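Local coordinates for pyridoxal kinase (Entamoeba histolytica, PDB 4S1I), which phosphorylates pyridoxal at its 5'-hydroxyl, with ATP as the phosphate donor, to make pyridoxal 5'-phosphate, at the interface of chains A and B. Residues are numbered along the deposited sequence; one frame, centred on the assembly and turned at random. Chains: chain A, Pyridoxal kinase; chain B, Pyridoxal kinase.

Contact 1: the interface of chains A and B. Residues chain A 23, 35-37; chain B 11, 13, 37, 40.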
# COMPACT_ATOMS: atom_id res chain seq x y z
N MET A 23 3.47 2.15 3.90
CA MET A 23 2.94 0.83 3.76
C MET A 23 4.03 -0.20 3.71
O MET A 23 4.01 -1.20 4.40
CB MET A 23 1.97 0.69 2.53
CG MET A 23 0.65 1.49 2.61
SD MET A 23 -0.17 1.60 0.93
CE MET A 23 -1.27 2.95 1.21
N PHE A 35 -4.03 2.93 6.82
CA PHE A 35 -3.53 3.91 5.85
C PHE A 35 -4.62 4.71 5.19
O PHE A 35 -5.27 4.23 4.23
CB PHE A 35 -2.69 3.18 4.80
CG PHE A 35 -1.52 2.45 5.37
CD1 PHE A 35 -0.29 3.09 5.52
CD2 PHE A 35 -1.60 1.10 5.78
CE1 PHE A 35 0.78 2.38 6.10
CE2 PHE A 35 -0.52 0.43 6.34
CZ PHE A 35 0.65 1.08 6.45
N VAL A 36 -4.83 5.93 5.68
CA VAL A 36 -5.88 6.83 5.12
C VAL A 36 -5.11 7.75 4.13
O VAL A 36 -4.09 8.35 4.45
CB VAL A 36 -6.53 7.71 6.16
CG1 VAL A 36 -7.48 8.68 5.51
CG2 VAL A 36 -7.31 6.86 7.16
N LEU A 37 -5.58 7.75 2.91
CA LEU A 37 -4.88 8.47 1.83
C LEU A 37 -5.33 9.90 1.67
O LEU A 37 -6.50 10.23 1.92
CB LEU A 37 -5.13 7.74 0.52
CG LEU A 37 -4.85 6.26 0.53
CD1 LEU A 37 -5.03 5.64 -0.83
CD2 LEU A 37 -3.55 5.82 1.20
N TYR B 11 -9.29 -0.56 -2.86
CA TYR B 11 -8.44 -0.21 -1.73
C TYR B 11 -9.24 0.05 -0.49
O TYR B 11 -10.34 0.76 -0.54
CB TYR B 11 -7.61 1.05 -2.02
CG TYR B 11 -6.70 1.45 -0.90
CD1 TYR B 11 -5.46 0.90 -0.73
CD2 TYR B 11 -7.12 2.35 0.05
CE1 TYR B 11 -4.67 1.31 0.32
CE2 TYR B 11 -6.37 2.73 1.12
CZ TYR B 11 -5.14 2.14 1.31
OH TYR B 11 -4.36 2.54 2.39
N CYS B 13 -8.61 1.24 3.67
CA CYS B 13 -7.68 1.82 4.62
C CYS B 13 -7.27 0.83 5.72
O CYS B 13 -6.11 0.86 6.18
CB CYS B 13 -8.16 3.14 5.22
SG CYS B 13 -8.53 4.42 4.00
N LEU B 37 -5.93 2.31 -7.94
CA LEU B 37 -7.07 2.02 -7.07
C LEU B 37 -8.39 2.25 -7.78
O LEU B 37 -8.53 3.14 -8.54
CB LEU B 37 -6.99 2.83 -5.76
CG LEU B 37 -5.61 2.78 -5.08
CD1 LEU B 37 -5.67 3.62 -3.81
CD2 LEU B 37 -4.98 1.39 -4.88
N HIS B 40 -11.51 4.11 -2.65
CA HIS B 40 -10.78 4.53 -1.44
C HIS B 40 -11.77 4.49 -0.26
O HIS B 40 -12.49 5.41 0.01
CB HIS B 40 -10.15 5.91 -1.60
CG HIS B 40 -9.44 6.43 -0.37
ND1 HIS B 40 -9.34 7.78 -0.13
CD2 HIS B 40 -8.75 5.83 0.63
CE1 HIS B 40 -8.66 7.97 0.99
NE2 HIS B 40 -8.26 6.80 1.45

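Contact 2: the interface of chains A and B. Residues chain A 3, 33-35, 67; chain B 11, 13-14, 20.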
# COMPACT_ATOMS: atom_id res chain seq x y z
N ASN A 3 -5.51 -2.70 14.93
CA ASN A 3 -4.71 -1.66 14.35
C ASN A 3 -4.08 -0.84 15.42
O ASN A 3 -4.76 -0.37 16.28
CB ASN A 3 -5.58 -0.76 13.50
CG ASN A 3 -6.14 -1.46 12.31
OD1 ASN A 3 -5.45 -2.14 11.61
ND2 ASN A 3 -7.41 -1.28 12.09
N SER A 33 -1.56 -1.40 10.85
CA SER A 33 -1.75 0.03 10.57
C SER A 33 -2.89 0.31 9.65
O SER A 33 -3.19 -0.50 8.78
CB SER A 33 -0.48 0.61 9.92
OG SER A 33 0.65 0.37 10.71
N ILE A 34 -3.56 1.43 9.89
CA ILE A 34 -4.57 2.00 8.97
C ILE A 34 -3.92 3.06 8.14
O ILE A 34 -3.32 3.99 8.63
CB ILE A 34 -5.69 2.66 9.85
CG1 ILE A 34 -6.28 1.69 10.78
CG2 ILE A 34 -6.75 3.27 8.93
CD1 ILE A 34 -7.25 2.35 11.83
N PHE A 35 -4.03 2.93 6.82
CA PHE A 35 -3.53 3.91 5.85
C PHE A 35 -4.62 4.71 5.19
O PHE A 35 -5.27 4.23 4.23
CB PHE A 35 -2.69 3.18 4.80
CG PHE A 35 -1.52 2.45 5.37
CD1 PHE A 35 -0.29 3.09 5.52
CD2 PHE A 35 -1.60 1.10 5.78
CE1 PHE A 35 0.78 2.38 6.10
CE2 PHE A 35 -0.52 0.43 6.34
CZ PHE A 35 0.65 1.08 6.45
N LEU A 67 -14.25 4.49 10.06
CA LEU A 67 -13.28 3.90 11.01
C LEU A 67 -13.73 3.95 12.46
O LEU A 67 -13.56 2.98 13.18
CB LEU A 67 -11.87 4.57 10.91
CG LEU A 67 -11.21 4.37 9.50
CD1 LEU A 67 -9.98 5.20 9.49
CD2 LEU A 67 -10.94 2.90 9.27
N TYR B 11 -9.29 -0.56 -2.86
CA TYR B 11 -8.44 -0.21 -1.73
C TYR B 11 -9.24 0.05 -0.49
O TYR B 11 -10.34 0.76 -0.54
CB TYR B 11 -7.61 1.05 -2.02
CG TYR B 11 -6.70 1.45 -0.90
CD1 TYR B 11 -5.46 0.90 -0.73
CD2 TYR B 11 -7.12 2.35 0.05
CE1 TYR B 11 -4.67 1.31 0.32
CE2 TYR B 11 -6.37 2.73 1.12
CZ TYR B 11 -5.14 2.14 1.31
OH TYR B 11 -4.36 2.54 2.39
N CYS B 13 -8.61 1.24 3.67
CA CYS B 13 -7.68 1.82 4.62
C CYS B 13 -7.27 0.83 5.72
O CYS B 13 -6.11 0.86 6.18
CB CYS B 13 -8.16 3.14 5.22
SG CYS B 13 -8.53 4.42 4.00
N SER B 14 -8.29 0.12 6.27
CA SER B 14 -8.07 -0.91 7.29
C SER B 14 -8.49 -2.23 6.66
O SER B 14 -9.45 -2.28 5.93
CB SER B 14 -8.96 -0.64 8.46
OG SER B 14 -8.74 -1.59 9.48
N ARG B 20 -5.07 -3.87 -1.62
CA ARG B 20 -4.30 -3.85 -0.35
C ARG B 20 -3.64 -5.22 -0.07
O ARG B 20 -2.46 -5.31 0.28
CB ARG B 20 -5.22 -3.34 0.76
CG ARG B 20 -4.50 -3.20 2.07
CD ARG B 20 -3.50 -2.01 2.08
NE ARG B 20 -2.92 -2.12 3.42
CZ ARG B 20 -1.64 -2.42 3.69
NH1 ARG B 20 -0.66 -2.36 2.72
NH2 ARG B 20 -1.30 -2.55 4.90
O HOH W 1 -3.72 -1.89 6.53

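Contact 3: the interface of chains A and B. Residues chain A 23, 27, 31-32, 35; chain B 20, 24, 261, 264.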
# COMPACT_ATOMS: atom_id res chain seq x y z
N MET A 23 3.47 2.15 3.90
CA MET A 23 2.94 0.83 3.76
C MET A 23 4.03 -0.20 3.71
O MET A 23 4.01 -1.20 4.40
CB MET A 23 1.97 0.69 2.53
CG MET A 23 0.65 1.49 2.61
SD MET A 23 -0.17 1.60 0.93
CE MET A 23 -1.27 2.95 1.21
N ASP A 27 4.43 -2.49 6.98
CA ASP A 27 4.08 -3.90 6.68
C ASP A 27 5.29 -4.80 6.96
O ASP A 27 5.20 -5.84 7.55
CB ASP A 27 3.67 -4.08 5.17
CG ASP A 27 2.30 -3.44 4.76
OD1 ASP A 27 1.51 -2.97 5.65
OD2 ASP A 27 2.08 -3.29 3.47
N ILE A 31 3.73 -4.17 11.68
CA ILE A 31 2.98 -3.26 12.55
C ILE A 31 1.65 -2.99 11.86
O ILE A 31 1.58 -2.41 10.78
CB ILE A 31 3.75 -1.96 12.79
CG1 ILE A 31 5.08 -2.24 13.53
CG2 ILE A 31 2.92 -0.92 13.53
CD1 ILE A 31 6.04 -1.10 13.52
N GLN A 32 0.60 -3.34 12.56
CA GLN A 32 -0.72 -3.20 12.07
C GLN A 32 -1.17 -1.80 12.04
O GLN A 32 -1.23 -1.13 13.02
CB GLN A 32 -1.69 -3.90 12.96
CG GLN A 32 -2.77 -4.41 12.20
CD GLN A 32 -2.65 -5.87 12.08
OE1 GLN A 32 -1.66 -6.45 12.49
NE2 GLN A 32 -3.64 -6.46 11.59
N PHE A 35 -4.03 2.93 6.82
CA PHE A 35 -3.53 3.91 5.85
C PHE A 35 -4.62 4.71 5.19
O PHE A 35 -5.27 4.23 4.23
CB PHE A 35 -2.69 3.18 4.80
CG PHE A 35 -1.52 2.45 5.37
CD1 PHE A 35 -0.29 3.09 5.52
CD2 PHE A 35 -1.60 1.10 5.78
CE1 PHE A 35 0.78 2.38 6.10
CE2 PHE A 35 -0.52 0.43 6.34
CZ PHE A 35 0.65 1.08 6.45
N ARG B 20 -5.07 -3.87 -1.62
CA ARG B 20 -4.30 -3.85 -0.35
C ARG B 20 -3.64 -5.22 -0.07
O ARG B 20 -2.46 -5.31 0.28
CB ARG B 20 -5.22 -3.34 0.76
CG ARG B 20 -4.50 -3.20 2.07
CD ARG B 20 -3.50 -2.01 2.08
NE ARG B 20 -2.92 -2.12 3.42
CZ ARG B 20 -1.64 -2.42 3.69
NH1 ARG B 20 -0.66 -2.36 2.72
NH2 ARG B 20 -1.30 -2.55 4.90
N ILE B 24 0.66 -6.01 -0.16
CA ILE B 24 1.41 -6.73 0.74
C ILE B 24 2.15 -7.89 0.09
O ILE B 24 3.31 -8.16 0.42
CB ILE B 24 0.49 -7.21 1.96
CG1 ILE B 24 0.03 -5.98 2.68
CG2 ILE B 24 1.35 -8.02 2.90
CD1 ILE B 24 -1.27 -6.22 3.42
N ILE B 261 -0.56 -9.42 7.25
CA ILE B 261 0.64 -8.82 7.88
C ILE B 261 1.33 -9.78 8.84
O ILE B 261 2.58 -10.00 8.81
CB ILE B 261 0.24 -7.50 8.63
CG1 ILE B 261 -0.30 -6.46 7.63
CG2 ILE B 261 1.36 -6.97 9.46
CD1 ILE B 261 0.70 -6.02 6.58
N ILE B 264 3.16 -12.67 6.90
CA ILE B 264 4.14 -12.30 5.79
C ILE B 264 5.17 -13.36 5.56
O ILE B 264 5.32 -13.76 4.38
CB ILE B 264 4.74 -10.89 6.06
CG1 ILE B 264 3.75 -9.85 5.51
CG2 ILE B 264 6.13 -10.73 5.39
CD1 ILE B 264 4.09 -8.40 5.83

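Contact 1: the interface of chains A and B
The backbone carbonyl oxygen O of A:Phe35 accepts a hydrogen bond from the phenol OH of B:Tyr11 at 2.7 Å. The hydroxyl meets the oxygen at a C=O...O angle of 127°, tilted from the carbonyl plane. The oxygen itself lies in the plane of the tyrosine ring, at its edge. B:Tyr11 gets there with its CG anti to the backbone N (chi1 -179°). The amide N of A:Phe35 donates to O of B:Cys13 at 3.0 Å, so both polar backbone atoms of A:Phe35 are paired across the interface. SG of B:Cys13 rests against CA of A:Val36 at 3.8 Å. Two residues after A:Phe35, the amide N of A:Leu37 donates to the imidazole NE2 of B:His40 at 3.2 Å. The amide N lies 28° out of the imidazole plane, so the bond is bent at the ring. NE2 acts as acceptor here, which suggests that the proton of a neutral ring would sit on ND1. CD1 of A:Leu37 sits in the corner formed by the two rings, toward the rim of one face of each. The same methyl meets CD1 of B:Leu37 tip to tip at 3.7 Å. CE of A:Met23 reaches CE1 of B:Tyr11 at 3.9 Å from the opposite direction. The site fastens strand 33-37 of chain A to the loop of B:Tyr11 and B:Cys13 and to B:His40 of strand 39-41, and probably supports pairing of the two kinase subunits.

Contact 2: the interface of chains A and B
Strand 33-37 of chain A, the N-terminal loop at A:Asn3 and helix 57-69 meet chain B at the loop of B:Cys13 and B:Ser14 and at helix 18-28. At one end, the amide ND2 of A:Asn3 donates to the hydroxyl OG of B:Ser14 at 2.9 Å. The hydroxyl lies 19° out of the amide plane. OG points to the amide because it stands anti to the backbone N of B:Ser14 (chi1 -178°). CD2 of A:Leu67, on helix 57-69, touches CB of B:Ser14 at 4.1 Å. On strand 33-37, CG2 of A:Ile34 packs on CB of B:Cys13 at 4.0 Å. The bonds of A:Phe35 to B:Cys13 and B:Tyr11 continue the row. Beyond them, the guanidinium of B:Arg20 turns one face to the CD2 and CE2 side of the A:Phe35 ring. The two planes stand 68° apart, so the groups are steeply inclined and not stacked flat. NH2 of B:Arg20 comes within 3.4 Å of CE2 of A:Phe35. A water joins this arginine to the strand. It lies in the plane of the guanidinium at its edge, hydrogen-bonded to both NE and NH2. It also lies at the edge of the A:Phe35 ring, in its plane. The water O is 2.7 Å from the backbone O of A:Ser33 and 3.0 Å from NH2 of B:Arg20.

Contact 3: the interface of chains A and B
B:Arg20 grips the carboxylate of A:Asp27 end-on with two nitrogens in a salt bridge. NH2 of B:Arg20 donates to OD1 of A:Asp27 at 2.9 Å, and NH1 of B:Arg20 donates to OD2 of A:Asp27 at 3.0 Å. Both bonds are nearly straight at the hydrogen. The carboxylate and guanidinium planes are 20° apart, nearly coplanar. OD2 uses its syn lone pair, and OD1 is met on its syn side but out of the carboxylate plane. Apolar groups flank the pair. CD1 of B:Ile261 comes across the carboxylate, 3.5 Å from CG of A:Asp27. CG1 of B:Ile24 lies 3.5 Å from OD2 of A:Asp27. This partly apolar setting may strengthen the charge attraction. On the guanidinium faces, CD1 of B:Ile24 lies over one side, and the CD2 edge of the steeply inclined A:Phe35 ring meets the other. The chain of B:Arg20 bends at chi2 (71°) to bring the guanidinium there. Further out, CG of A:Met23 packs over the centre of the A:Phe35 ring, 3.4 Å above its plane on the guanidinium side. A:Asp27 and A:Met23 lie one turn apart on helix 18-28 of chain A. B:Arg20 and B:Ile24 lie on the same helix of chain B, and B:Ile261 on a loop near the C-terminus.

Contact 1 and contact 2 are close neighbours, with their C-alpha centres about 6 Å apart. They share A:Phe35, B:Tyr11 and B:Cys13. Contact 3 lies about 9 Å from contact 2 and about 11 Å from contact 1. A:Phe35 takes part in all three. A:Met23 links contacts 1 and 3, and B:Arg20 links contacts 2 and 3. Strand 33-37 of chain A runs through all three, and helix 18-28 of both chains takes part in contact 3; the shared residues join the contacts into one patch. This fits a dimer, as is usual for pyridoxal kinases, although the structure alone does not prove the state in solution.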